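Local coordinates for protein beta-lactamase Mb2281c (Mycobacterium bovis, PDB 3I7J) that probably acts as a serine hydrolase of the beta-lactamase and penicillin-binding-protein family, though its natural substrate is not established, at residues A18-A23 with A243-T248; D176-Q181 with L202-R207; G187-Y192 with G225-S230; P212-E217 with G231-V236; E217-R222 with A262-V267. One frame throughout, in Å; residues are numbered along the deposited sequence.

Contact 1. Residues A18-A23 with A243-T248; sequences AVIGPA and ALVVLT
Ala18 and Val245 face each other as an antiparallel hydrogen-bonded pair. Ala18 N donates to Val245 O at 3.1 Å, and Val245 N returns a nearly straight bond to Ala18 O at 3.0 Å. Two residues on, Ile20 and Ala243 form a second such pair. Ile20 N reaches Ala243 O at 2.9 Å and Ala243 N reaches Ile20 O at 2.8 Å. Between them lies the non-hydrogen-bonded pair of Val19 and Leu244, where Val19 CA comes within 3.4 Å of Ala243 O in a CA-H...O contact. Ala243 O therefore receives both the Ile20 amide and this weaker contact.

The side chains alternate between the two faces. Ala18, Ile20, Ala243 and Val245 share one face. There Ile20 CB sits 4.0 Å from Ala243 CB, and Ile20 CD1 lies 4.3 Å from Val245 CG2. On the other face Leu244 CG is anti to the backbone N (chi1 170°), and chi2 (61°) turns CD1 to within 3.5 Å of Ala18 O.

The pairing joins the first strand of the chain, 15-21, to the last, 242-248, in the central antiparallel sheet. Helices pack on both faces of such a sheet in the serine beta-lactamase fold. Here Ala18, Ala243 and Val245 pack against helix 153-164, and Val19 and Leu244 pack against helix 256-271. Both strands are also held on their outer edges: Val19 bonds through its backbone to strand 24-29, and Leu244 bonds likewise to Trp235 of strand 232-237.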
# COMPACT_ATOMS: atom_id res chain seq x y z
N ALA A 18 -8.53 6.15 11.36
CA ALA A 18 -9.81 6.44 10.75
C ALA A 18 -10.41 5.21 10.09
O ALA A 18 -9.70 4.39 9.50
CB ALA A 18 -9.65 7.55 9.72
N VAL A 19 -11.72 5.06 10.22
CA VAL A 19 -12.43 3.97 9.59
C VAL A 19 -13.15 4.66 8.44
O VAL A 19 -13.82 5.68 8.64
CB VAL A 19 -13.49 3.34 10.51
CG1 VAL A 19 -14.23 2.23 9.76
CG2 VAL A 19 -12.83 2.77 11.76
N ILE A 20 -13.00 4.12 7.24
CA ILE A 20 -13.62 4.69 6.05
C ILE A 20 -14.57 3.70 5.39
O ILE A 20 -14.30 2.50 5.32
CB ILE A 20 -12.55 5.11 4.99
CG1 ILE A 20 -11.55 6.09 5.61
CG2 ILE A 20 -13.22 5.74 3.78
CD1 ILE A 20 -10.53 5.42 6.53
N GLY A 21 -15.69 4.22 4.92
CA GLY A 21 -16.68 3.41 4.25
C GLY A 21 -16.92 4.11 2.92
O GLY A 21 -16.40 5.21 2.72
N PRO A 22 -17.69 3.52 2.01
CA PRO A 22 -17.96 4.14 0.71
C PRO A 22 -18.61 5.53 0.81
O PRO A 22 -18.51 6.35 -0.11
CB PRO A 22 -18.84 3.12 0.01
CG PRO A 22 -19.56 2.46 1.16
CD PRO A 22 -18.46 2.28 2.17
N ALA A 23 -19.27 5.80 1.93
CA ALA A 23 -19.94 7.08 2.14
C ALA A 23 -19.02 8.11 2.79
O ALA A 23 -19.33 9.30 2.79
CB ALA A 23 -21.20 6.89 2.98
N ALA A 243 -12.55 0.27 5.17
CA ALA A 243 -11.13 0.56 5.12
C ALA A 243 -10.67 1.05 6.48
O ALA A 243 -11.42 1.69 7.22
CB ALA A 243 -10.84 1.62 4.06
N LEU A 244 -9.42 0.74 6.83
CA LEU A 244 -8.88 1.18 8.11
C LEU A 244 -7.50 1.74 7.90
O LEU A 244 -6.66 1.13 7.24
CB LEU A 244 -8.81 0.01 9.11
CG LEU A 244 -8.05 0.29 10.41
CD1 LEU A 244 -8.70 1.44 11.18
CD2 LEU A 244 -8.01 -0.97 11.27
N VAL A 245 -7.28 2.93 8.44
CA VAL A 245 -5.98 3.59 8.34
C VAL A 245 -5.46 3.80 9.76
O VAL A 245 -6.16 4.35 10.60
CB VAL A 245 -6.09 4.97 7.66
CG1 VAL A 245 -4.82 5.76 7.89
CG2 VAL A 245 -6.33 4.81 6.15
N VAL A 246 -4.24 3.34 10.03
CA VAL A 246 -3.62 3.54 11.33
C VAL A 246 -2.19 4.03 11.17
O VAL A 246 -1.38 3.39 10.49
CB VAL A 246 -3.60 2.25 12.21
CG1 VAL A 246 -2.78 2.51 13.47
CG2 VAL A 246 -5.01 1.84 12.61
N LEU A 247 -1.88 5.16 11.80
CA LEU A 247 -0.54 5.74 11.77
C LEU A 247 -0.09 6.03 13.19
O LEU A 247 -0.81 6.68 13.96
CB LEU A 247 -0.53 7.04 10.95
CG LEU A 247 -0.90 6.97 9.46
CD1 LEU A 247 -0.82 8.37 8.86
CD2 LEU A 247 0.04 6.02 8.72
N THR A 248 1.09 5.53 13.55
CA THR A 248 1.67 5.73 14.87
C THR A 248 3.10 6.23 14.76
O THR A 248 3.74 6.12 13.70
CB THR A 248 1.70 4.44 15.71
OG1 THR A 248 2.85 3.65 15.35
CG2 THR A 248 0.44 3.62 15.50

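Contact 2. Residues D176-Q181 with L202-R207; sequences DATTVQ and LGFEIR
Leu202 N donates to Ala177 O at 3.0 Å, and this backbone bond brings the two CA atoms close where helix 171-177 ends. The Leu202 side chain then lies against the last turn. Leu202 CB is 3.8 Å from Ala177 CB, and its two methyls part: Leu202 CD1 approaches Asp176 OD2 at 3.5 Å, while Leu202 CD2 meets Gln181 CD at 3.6 Å. The Gln181 chain bends at chi2 (-71°) and crosses Leu202 obliquely.

Phe204 adds its ring beside Ala177, with Thr178 CG2 near the plane at the ring edge. It also touches Pro44, Arg48 and Gln51 of helix 42-56, so the ring touches both helices. Further along, Ile206 extends CD1 into the turn. This methyl is 3.5 Å from both Thr178 O and Val180 N, and it touches Val180 CB more loosely.

The turn is also braced from within. Gln181 NE2 bonds Thr179 O at 3.1 Å from above the carbonyl plane, and makes a weak bond to Asp176 OD2. Gln181 OE1 is taken by Arg73. The contact thus joins a helix end to edge strand 205-206 of the main sheet and the residues leading into it. Apolar atoms supply most of the surface, while the carboxamide, gripped at both its nitrogen and its oxygen, is probably fixed in rotation where Leu202 CD2 packs on Gln181 CD.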
# COMPACT_ATOMS: atom_id res chain seq x y z
N ASP A 176 -8.09 -5.04 -11.53
CA ASP A 176 -6.85 -5.70 -11.91
C ASP A 176 -5.77 -5.50 -10.84
O ASP A 176 -5.07 -6.44 -10.48
CB ASP A 176 -6.37 -5.16 -13.26
CG ASP A 176 -5.12 -5.87 -13.77
OD1 ASP A 176 -4.88 -5.88 -14.99
OD2 ASP A 176 -4.37 -6.42 -12.94
N ALA A 177 -5.65 -4.28 -10.34
CA ALA A 177 -4.67 -3.95 -9.32
C ALA A 177 -4.94 -4.69 -8.02
O ALA A 177 -4.03 -4.91 -7.23
CB ALA A 177 -4.65 -2.45 -9.08
N THR A 178 -6.20 -5.04 -7.77
CA THR A 178 -6.54 -5.76 -6.54
C THR A 178 -6.66 -7.27 -6.76
O THR A 178 -7.22 -7.98 -5.93
CB THR A 178 -7.85 -5.22 -5.92
OG1 THR A 178 -8.89 -5.23 -6.90
CG2 THR A 178 -7.64 -3.81 -5.39
N THR A 179 -6.13 -7.74 -7.89
CA THR A 179 -6.14 -9.16 -8.21
C THR A 179 -4.71 -9.66 -8.13
O THR A 179 -3.77 -8.95 -8.51
CB THR A 179 -6.66 -9.43 -9.63
OG1 THR A 179 -8.03 -9.02 -9.72
CG2 THR A 179 -6.56 -10.91 -9.97
N VAL A 180 -4.54 -10.88 -7.64
CA VAL A 180 -3.20 -11.43 -7.51
C VAL A 180 -2.51 -11.53 -8.87
O VAL A 180 -3.03 -12.08 -9.84
CB VAL A 180 -3.22 -12.82 -6.80
CG1 VAL A 180 -4.14 -13.78 -7.53
CG2 VAL A 180 -1.80 -13.37 -6.72
N GLN A 181 -1.31 -10.95 -8.91
CA GLN A 181 -0.47 -10.92 -10.09
C GLN A 181 0.62 -11.96 -9.90
O GLN A 181 1.27 -11.98 -8.85
CB GLN A 181 0.14 -9.53 -10.21
CG GLN A 181 -0.88 -8.39 -10.23
CD GLN A 181 -1.65 -8.36 -11.53
OE1 GLN A 181 -1.07 -8.50 -12.60
NE2 GLN A 181 -2.96 -8.17 -11.45
N LEU A 202 -1.13 -5.19 -7.87
CA LEU A 202 -0.30 -4.24 -8.61
C LEU A 202 0.18 -3.13 -7.69
O LEU A 202 -0.24 -1.98 -7.82
CB LEU A 202 -1.08 -3.63 -9.79
CG LEU A 202 -1.42 -4.54 -10.97
CD1 LEU A 202 -2.27 -3.76 -11.97
CD2 LEU A 202 -0.15 -5.04 -11.63
N GLY A 203 1.05 -3.47 -6.75
CA GLY A 203 1.57 -2.47 -5.84
C GLY A 203 0.92 -2.55 -4.47
O GLY A 203 1.43 -2.00 -3.50
N PHE A 204 -0.22 -3.23 -4.41
CA PHE A 204 -0.95 -3.39 -3.16
C PHE A 204 -0.76 -4.83 -2.66
O PHE A 204 -0.87 -5.78 -3.44
CB PHE A 204 -2.45 -3.17 -3.37
CG PHE A 204 -2.81 -1.86 -4.06
CD1 PHE A 204 -2.08 -0.70 -3.82
CD2 PHE A 204 -3.93 -1.79 -4.88
CE1 PHE A 204 -2.46 0.51 -4.39
CE2 PHE A 204 -4.33 -0.59 -5.45
CZ PHE A 204 -3.59 0.57 -5.21
N GLU A 205 -0.47 -5.01 -1.37
CA GLU A 205 -0.33 -6.37 -0.87
C GLU A 205 -1.74 -6.92 -0.78
O GLU A 205 -2.69 -6.18 -0.55
CB GLU A 205 0.29 -6.40 0.52
CG GLU A 205 0.74 -7.80 0.94
CD GLU A 205 0.65 -8.04 2.44
OE1 GLU A 205 0.94 -7.11 3.23
OE2 GLU A 205 0.29 -9.17 2.84
N ILE A 206 -1.88 -8.23 -0.97
CA ILE A 206 -3.17 -8.90 -0.86
C ILE A 206 -3.02 -9.91 0.28
O ILE A 206 -2.08 -10.70 0.31
CB ILE A 206 -3.56 -9.63 -2.16
CG1 ILE A 206 -3.89 -8.61 -3.25
CG2 ILE A 206 -4.77 -10.52 -1.93
CD1 ILE A 206 -4.27 -9.25 -4.60
N ARG A 207 -3.95 -9.85 1.23
CA ARG A 207 -3.94 -10.71 2.41
C ARG A 207 -4.05 -12.19 2.13
O ARG A 207 -3.26 -13.00 2.63
CB ARG A 207 -5.08 -10.30 3.34
CG ARG A 207 -5.22 -11.15 4.59
CD ARG A 207 -6.47 -10.75 5.35
NE ARG A 207 -6.63 -11.44 6.63
CZ ARG A 207 -6.97 -12.72 6.76
NH1 ARG A 207 -7.19 -13.47 5.69
NH2 ARG A 207 -7.10 -13.25 7.97

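Contact 3. Residues G187-Y192 with G225-S230; sequences GVLPGY and GHFGQS
Phe227 has chi1 at 80°, which places CG between the backbone N and the carbonyl carbon, and Tyr192 has chi1 at -69°, which places CG beside its backbone N. In this serine beta-lactamase fold the pair joins the turn of a small two-stranded sheet, 187-189 with 193-195, to strand 224-228 of the central antiparallel sheet. The two rings meet as an offset edge-to-face pair. The edge of Tyr192 turns toward the face of Phe227. The centroids are 5.7 Å apart and the planes stand at 85°. Tyr192 CE1 makes the near approach, 3.9 Å from Phe227 CZ.

Within the turn Tyr192 N bonds back to Leu189 O. Leu189 comes instead at the ring edge, with CD1 4.4 Å from Phe227 CE1.

Phe227 is also met by the rings of Trp214 and Phe252, so several aromatic groups gather around it. The contact lies near a pattern resembling the SxxK motif of serine beta-lactamases and related enzymes, formed by Ser40, Lys43 and Tyr99. Pro190 touches Tyr99, and His226 packs on Lys43 and Pro44. This placement is consistent with the turn forming part of the active-site wall. Next to Phe227, the His226 ring bonds to its own strand: His226 ND1 donates an almost straight bond, close to its ring plane, to Phe227 O at 3.2 Å. At the ring tip, Pro190 O lies in the plane of Phe227, 3.2 Å from CZ.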
# COMPACT_ATOMS: atom_id res chain seq x y z
N GLY A 187 6.88 -16.81 -0.57
CA GLY A 187 7.89 -15.87 -0.15
C GLY A 187 7.66 -15.26 1.21
O GLY A 187 6.62 -15.49 1.84
N VAL A 188 8.61 -14.48 1.67
CA VAL A 188 8.47 -13.87 2.97
C VAL A 188 7.84 -12.49 2.91
O VAL A 188 8.07 -11.72 1.98
CB VAL A 188 9.84 -13.77 3.69
CG1 VAL A 188 10.42 -15.17 3.88
CG2 VAL A 188 10.78 -12.91 2.88
N LEU A 189 7.00 -12.21 3.89
CA LEU A 189 6.37 -10.91 4.02
C LEU A 189 7.15 -10.33 5.19
O LEU A 189 6.99 -10.77 6.33
CB LEU A 189 4.90 -11.05 4.39
CG LEU A 189 4.20 -9.74 4.80
CD1 LEU A 189 4.21 -8.75 3.64
CD2 LEU A 189 2.77 -10.05 5.24
N PRO A 190 8.04 -9.36 4.92
CA PRO A 190 8.86 -8.74 5.96
C PRO A 190 8.09 -8.53 7.26
O PRO A 190 7.04 -7.89 7.28
CB PRO A 190 9.28 -7.42 5.32
CG PRO A 190 9.42 -7.82 3.87
CD PRO A 190 8.21 -8.67 3.62
N GLY A 191 8.60 -9.09 8.35
CA GLY A 191 7.94 -8.95 9.63
C GLY A 191 7.01 -10.10 9.95
O GLY A 191 6.64 -10.30 11.11
N TYR A 192 6.62 -10.87 8.94
CA TYR A 192 5.72 -11.99 9.16
C TYR A 192 6.23 -13.32 8.61
O TYR A 192 5.49 -14.31 8.56
CB TYR A 192 4.34 -11.68 8.60
CG TYR A 192 3.63 -10.61 9.38
CD1 TYR A 192 3.81 -9.26 9.08
CD2 TYR A 192 2.86 -10.93 10.49
CE1 TYR A 192 3.24 -8.26 9.87
CE2 TYR A 192 2.28 -9.95 11.29
CZ TYR A 192 2.48 -8.61 10.98
OH TYR A 192 1.94 -7.64 11.78
N GLY A 225 -3.77 -3.77 0.75
CA GLY A 225 -3.27 -2.54 1.32
C GLY A 225 -1.77 -2.62 1.55
O GLY A 225 -1.03 -3.09 0.68
N HIS A 226 -1.31 -2.18 2.72
CA HIS A 226 0.12 -2.21 2.99
C HIS A 226 0.39 -1.70 4.40
O HIS A 226 -0.39 -0.93 4.94
CB HIS A 226 0.84 -1.29 1.99
CG HIS A 226 2.07 -1.88 1.38
ND1 HIS A 226 3.23 -2.11 2.10
CD2 HIS A 226 2.35 -2.25 0.10
CE1 HIS A 226 4.16 -2.59 1.29
NE2 HIS A 226 3.65 -2.69 0.08
N PHE A 227 1.49 -2.15 5.00
CA PHE A 227 1.87 -1.62 6.31
C PHE A 227 3.30 -1.15 6.13
O PHE A 227 3.92 -1.43 5.10
CB PHE A 227 1.74 -2.67 7.44
CG PHE A 227 2.88 -3.64 7.54
CD1 PHE A 227 2.95 -4.74 6.70
CD2 PHE A 227 3.87 -3.46 8.51
CE1 PHE A 227 3.99 -5.66 6.81
CE2 PHE A 227 4.92 -4.38 8.64
CZ PHE A 227 4.98 -5.48 7.79
N GLY A 228 3.81 -0.39 7.09
CA GLY A 228 5.17 0.12 6.98
C GLY A 228 5.93 -0.08 8.27
O GLY A 228 5.32 -0.22 9.34
N GLN A 229 7.25 -0.08 8.19
CA GLN A 229 8.10 -0.26 9.36
C GLN A 229 8.06 0.93 10.30
O GLN A 229 8.61 0.88 11.40
CB GLN A 229 9.55 -0.52 8.93
CG GLN A 229 9.79 -1.84 8.19
CD GLN A 229 9.50 -3.06 9.06
OE1 GLN A 229 9.99 -3.17 10.18
NE2 GLN A 229 8.71 -3.99 8.53
N SER A 230 7.41 2.01 9.88
CA SER A 230 7.29 3.20 10.71
C SER A 230 6.11 3.05 11.66
O SER A 230 5.77 3.98 12.39
CB SER A 230 7.10 4.45 9.86
OG SER A 230 8.33 4.84 9.26

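Contact 4. Residues P212-E217 with G231-V236; sequences PHWTGE and GGFIWV
Trp214 and Phe233 meet obliquely, with planes at 49°. The centroid of the Trp214 six-membered ring is 5.5 Å from that of Phe233. The far corner of the indole does the touching: Trp214 CZ3 is 3.7 Å from Phe233 CD1.

Apolar contacts continue to the next residue on the same face of the strand, Trp235. Trp214 CZ3 is also 3.7 Å from Trp235 CB, and it lies in the plane of the Trp235 ring, at its edge. Thr215 CG2 adds a contact to Trp235 CD1 at 3.9 Å.

One backbone oxygen also meets the indole. Ile234 O lies at the edge of Trp214, near its plane, 3.3 Å from CH2. The indole nitrogens have partners beyond this contact: Trp214 NE1 bonds Glu205, and Trp235 NE1 bonds Ser264.

The loop 212-217, between strands 205-206 and 224-228, thus folds over strand 232-237 of the central sheet of the beta-lactamase fold. On the same face Phe233 meets the Trp260 ring edge-to-face from helix 256-271. Ile234, turned to the other face, packs on Leu163 of helix 153-164.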
# COMPACT_ATOMS: atom_id res chain seq x y z
N PRO A 212 1.14 -15.70 10.41
CA PRO A 212 0.46 -14.57 11.05
C PRO A 212 0.42 -13.40 10.07
O PRO A 212 1.12 -13.43 9.05
CB PRO A 212 1.34 -14.29 12.26
CG PRO A 212 2.70 -14.59 11.74
CD PRO A 212 2.50 -15.87 10.95
N HIS A 213 -0.38 -12.38 10.36
CA HIS A 213 -0.50 -11.22 9.47
C HIS A 213 -0.81 -9.96 10.26
O HIS A 213 -1.12 -10.03 11.45
CB HIS A 213 -1.62 -11.47 8.45
CG HIS A 213 -1.53 -10.60 7.22
ND1 HIS A 213 -0.48 -10.69 6.34
CD2 HIS A 213 -2.35 -9.64 6.74
CE1 HIS A 213 -0.66 -9.81 5.37
NE2 HIS A 213 -1.78 -9.16 5.59
N TRP A 214 -0.72 -8.80 9.61
CA TRP A 214 -1.00 -7.55 10.30
C TRP A 214 -2.49 -7.21 10.31
O TRP A 214 -2.94 -6.43 11.15
CB TRP A 214 -0.20 -6.39 9.68
CG TRP A 214 -0.25 -6.32 8.18
CD1 TRP A 214 0.49 -7.05 7.30
CD2 TRP A 214 -1.08 -5.46 7.40
NE1 TRP A 214 0.17 -6.70 6.00
CE2 TRP A 214 -0.80 -5.72 6.04
CE3 TRP A 214 -2.05 -4.49 7.72
CZ2 TRP A 214 -1.44 -5.05 5.00
CZ3 TRP A 214 -2.69 -3.82 6.68
CH2 TRP A 214 -2.38 -4.11 5.33
N THR A 215 -3.26 -7.80 9.39
CA THR A 215 -4.70 -7.55 9.36
C THR A 215 -5.42 -8.42 10.40
O THR A 215 -4.78 -9.19 11.12
CB THR A 215 -5.32 -7.83 7.96
OG1 THR A 215 -5.08 -9.19 7.58
CG2 THR A 215 -4.72 -6.91 6.91
N GLY A 216 -6.74 -8.29 10.49
CA GLY A 216 -7.48 -9.07 11.46
C GLY A 216 -7.80 -10.48 10.98
O GLY A 216 -7.73 -10.76 9.78
N GLU A 217 -8.15 -11.36 11.91
CA GLU A 217 -8.49 -12.74 11.56
C GLU A 217 -9.80 -12.78 10.80
O GLU A 217 -10.12 -13.78 10.16
CB GLU A 217 -8.62 -13.60 12.81
CG GLU A 217 -7.32 -13.89 13.51
CD GLU A 217 -7.48 -14.98 14.56
OE1 GLU A 217 -8.38 -14.86 15.42
OE2 GLU A 217 -6.69 -15.96 14.53
N GLY A 231 5.47 1.89 11.62
CA GLY A 231 4.33 1.63 12.49
C GLY A 231 3.00 2.17 12.01
O GLY A 231 2.22 2.70 12.79
N GLY A 232 2.75 2.06 10.70
CA GLY A 232 1.50 2.53 10.14
C GLY A 232 1.00 1.52 9.12
O GLY A 232 1.78 0.69 8.65
N PHE A 233 -0.28 1.56 8.78
CA PHE A 233 -0.80 0.63 7.81
C PHE A 233 -2.15 1.06 7.23
O PHE A 233 -2.82 1.95 7.75
CB PHE A 233 -0.94 -0.78 8.41
CG PHE A 233 -2.09 -0.94 9.39
CD1 PHE A 233 -3.42 -0.96 8.95
CD2 PHE A 233 -1.84 -1.11 10.75
CE1 PHE A 233 -4.48 -1.14 9.85
CE2 PHE A 233 -2.89 -1.29 11.66
CZ PHE A 233 -4.21 -1.31 11.21
N ILE A 234 -2.53 0.41 6.14
CA ILE A 234 -3.80 0.67 5.52
C ILE A 234 -4.31 -0.59 4.86
O ILE A 234 -3.57 -1.27 4.15
CB ILE A 234 -3.71 1.80 4.46
CG1 ILE A 234 -5.07 1.95 3.75
CG2 ILE A 234 -2.63 1.48 3.42
CD1 ILE A 234 -5.13 3.15 2.79
N TRP A 235 -5.55 -0.94 5.15
CA TRP A 235 -6.16 -2.08 4.50
C TRP A 235 -7.56 -1.69 4.09
O TRP A 235 -8.20 -0.84 4.71
CB TRP A 235 -6.15 -3.36 5.38
CG TRP A 235 -6.85 -3.33 6.72
CD1 TRP A 235 -6.26 -3.46 7.94
CD2 TRP A 235 -8.26 -3.29 6.96
NE1 TRP A 235 -7.21 -3.51 8.93
CE2 TRP A 235 -8.45 -3.41 8.36
CE3 TRP A 235 -9.39 -3.17 6.14
CZ2 TRP A 235 -9.73 -3.42 8.95
CZ3 TRP A 235 -10.65 -3.18 6.72
CH2 TRP A 235 -10.81 -3.30 8.11
N VAL A 236 -7.99 -2.30 3.00
CA VAL A 236 -9.30 -2.06 2.41
C VAL A 236 -9.88 -3.45 2.23
O VAL A 236 -9.25 -4.30 1.62
CB VAL A 236 -9.16 -1.40 1.02
CG1 VAL A 236 -10.52 -1.04 0.46
CG2 VAL A 236 -8.27 -0.16 1.13

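Contact 5. Residues E217-R222 with A262-V267; sequences ECNSTR and AISDAV
Asp265, on the C-terminal helix 256-271, holds Glu217 and Cys218 of loop 217-222 by its carboxylate. This joins the last helix of the beta-lactamase fold to the loop that leads into strand 224-228. The side chain leaves the helix with CG beside the backbone N (chi1 -67°), and CB carries the carboxylate out to the loop. Asp265 CG lies 3.3 Å from Glu217 N. Beyond it the two oxygens take successive backbone amides. Asp265 OD2 accepts from Glu217 N at 2.9 Å through its syn lone pair. Asp265 OD1 accepts from Cys218 N at 2.7 Å, again on the syn side, with the donor 30° out of the carboxylate plane. The two bonds probably fix the carboxylate's rotation, and the two amides would help to balance its charge.

The preceding residue, Ser264, packs its CB beside the end of Asn219. Ser264 OG bonds Trp260 O within the helix. Asn219 and Cys218 both pack further on Leu268.

Glu217 is exposed, and its side chain touches the carboxylate lightly through CB. Cys218 meets it more closely: its CB is 3.1 Å from Asp265 OD1.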
# COMPACT_ATOMS: atom_id res chain seq x y z
N GLU A 217 -8.15 -11.36 11.91
CA GLU A 217 -8.49 -12.74 11.56
C GLU A 217 -9.80 -12.78 10.80
O GLU A 217 -10.12 -13.78 10.16
CB GLU A 217 -8.62 -13.60 12.81
CG GLU A 217 -7.32 -13.89 13.51
CD GLU A 217 -7.48 -14.98 14.56
OE1 GLU A 217 -8.38 -14.86 15.42
OE2 GLU A 217 -6.69 -15.96 14.53
N CYS A 218 -10.56 -11.69 10.87
CA CYS A 218 -11.83 -11.64 10.19
C CYS A 218 -11.81 -10.89 8.86
O CYS A 218 -12.81 -10.85 8.14
CB CYS A 218 -12.89 -11.07 11.13
SG CYS A 218 -13.23 -12.14 12.57
N ASN A 219 -10.67 -10.29 8.52
CA ASN A 219 -10.57 -9.59 7.24
C ASN A 219 -10.73 -10.67 6.16
O ASN A 219 -10.28 -11.80 6.35
CB ASN A 219 -9.21 -8.89 7.11
CG ASN A 219 -9.24 -7.47 7.67
OD1 ASN A 219 -9.96 -6.61 7.17
ND2 ASN A 219 -8.46 -7.23 8.72
N SER A 220 -11.38 -10.33 5.05
CA SER A 220 -11.57 -11.31 3.99
C SER A 220 -10.26 -11.54 3.25
O SER A 220 -9.34 -10.72 3.35
CB SER A 220 -12.61 -10.82 2.98
OG SER A 220 -12.07 -9.74 2.25
N THR A 221 -10.18 -12.64 2.51
CA THR A 221 -8.98 -12.97 1.74
C THR A 221 -8.71 -11.93 0.65
O THR A 221 -7.60 -11.83 0.14
CB THR A 221 -9.08 -14.38 1.07
OG1 THR A 221 -10.29 -14.45 0.31
CG2 THR A 221 -9.07 -15.48 2.12
N ARG A 222 -9.73 -11.15 0.29
CA ARG A 222 -9.57 -10.12 -0.75
C ARG A 222 -9.03 -8.79 -0.21
O ARG A 222 -8.78 -7.85 -0.97
CB ARG A 222 -10.90 -9.88 -1.46
CG ARG A 222 -11.40 -11.06 -2.27
CD ARG A 222 -12.85 -10.85 -2.64
NE ARG A 222 -13.06 -9.62 -3.41
CZ ARG A 222 -14.23 -9.00 -3.50
NH1 ARG A 222 -15.28 -9.49 -2.85
NH2 ARG A 222 -14.35 -7.90 -4.23
N ALA A 262 -6.11 -7.16 16.38
CA ALA A 262 -7.19 -6.91 17.31
C ALA A 262 -8.02 -5.69 16.96
O ALA A 262 -9.25 -5.74 17.00
CB ALA A 262 -6.64 -6.77 18.74
N ILE A 263 -7.37 -4.59 16.61
CA ILE A 263 -8.13 -3.39 16.27
C ILE A 263 -8.85 -3.59 14.94
O ILE A 263 -9.93 -3.03 14.71
CB ILE A 263 -7.24 -2.13 16.22
CG1 ILE A 263 -8.13 -0.89 16.09
CG2 ILE A 263 -6.26 -2.21 15.06
CD1 ILE A 263 -7.36 0.41 16.19
N SER A 264 -8.27 -4.41 14.07
CA SER A 264 -8.87 -4.69 12.78
C SER A 264 -10.18 -5.46 12.94
O SER A 264 -11.20 -5.10 12.34
CB SER A 264 -7.90 -5.50 11.91
OG SER A 264 -6.78 -4.71 11.56
N ASP A 265 -10.17 -6.50 13.76
CA ASP A 265 -11.38 -7.28 13.96
C ASP A 265 -12.41 -6.49 14.76
O ASP A 265 -13.62 -6.66 14.57
CB ASP A 265 -11.07 -8.62 14.65
CG ASP A 265 -10.25 -9.54 13.76
OD1 ASP A 265 -10.50 -9.57 12.53
OD2 ASP A 265 -9.35 -10.24 14.27
N ALA A 266 -11.93 -5.60 15.63
CA ALA A 266 -12.83 -4.76 16.41
C ALA A 266 -13.54 -3.81 15.45
O ALA A 266 -14.75 -3.61 15.54
CB ALA A 266 -12.04 -3.96 17.46
N VAL A 267 -12.78 -3.24 14.52
CA VAL A 267 -13.35 -2.33 13.54
C VAL A 267 -14.34 -3.06 12.62
O VAL A 267 -15.41 -2.54 12.32
CB VAL A 267 -12.23 -1.63 12.72
CG1 VAL A 267 -12.80 -0.97 11.47
CG2 VAL A 267 -11.58 -0.56 13.59

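From the N terminus, strand 15-21 enters contact 1, which closes only when the chain reaches strand 242-248. Contacts 2, 3 and 4 are all nested inside that long loop. Contact 2 closes first, tying the end of helix 171-177 to strand 205-206 and the residues before it. Contact 3 opens within contact 2 and crosses it, bringing the turn after strand 187-189 to strand 224-228. Contact 4 opens before contact 3 closes, so these two cross as well. Contact 5 shares Glu217 with contact 4 and closes last, at helix 256-271, crossing contacts 1, 3 and 4. Contacts 1 to 4 all reach the central sheet; contact 5 adds the C-terminal helix.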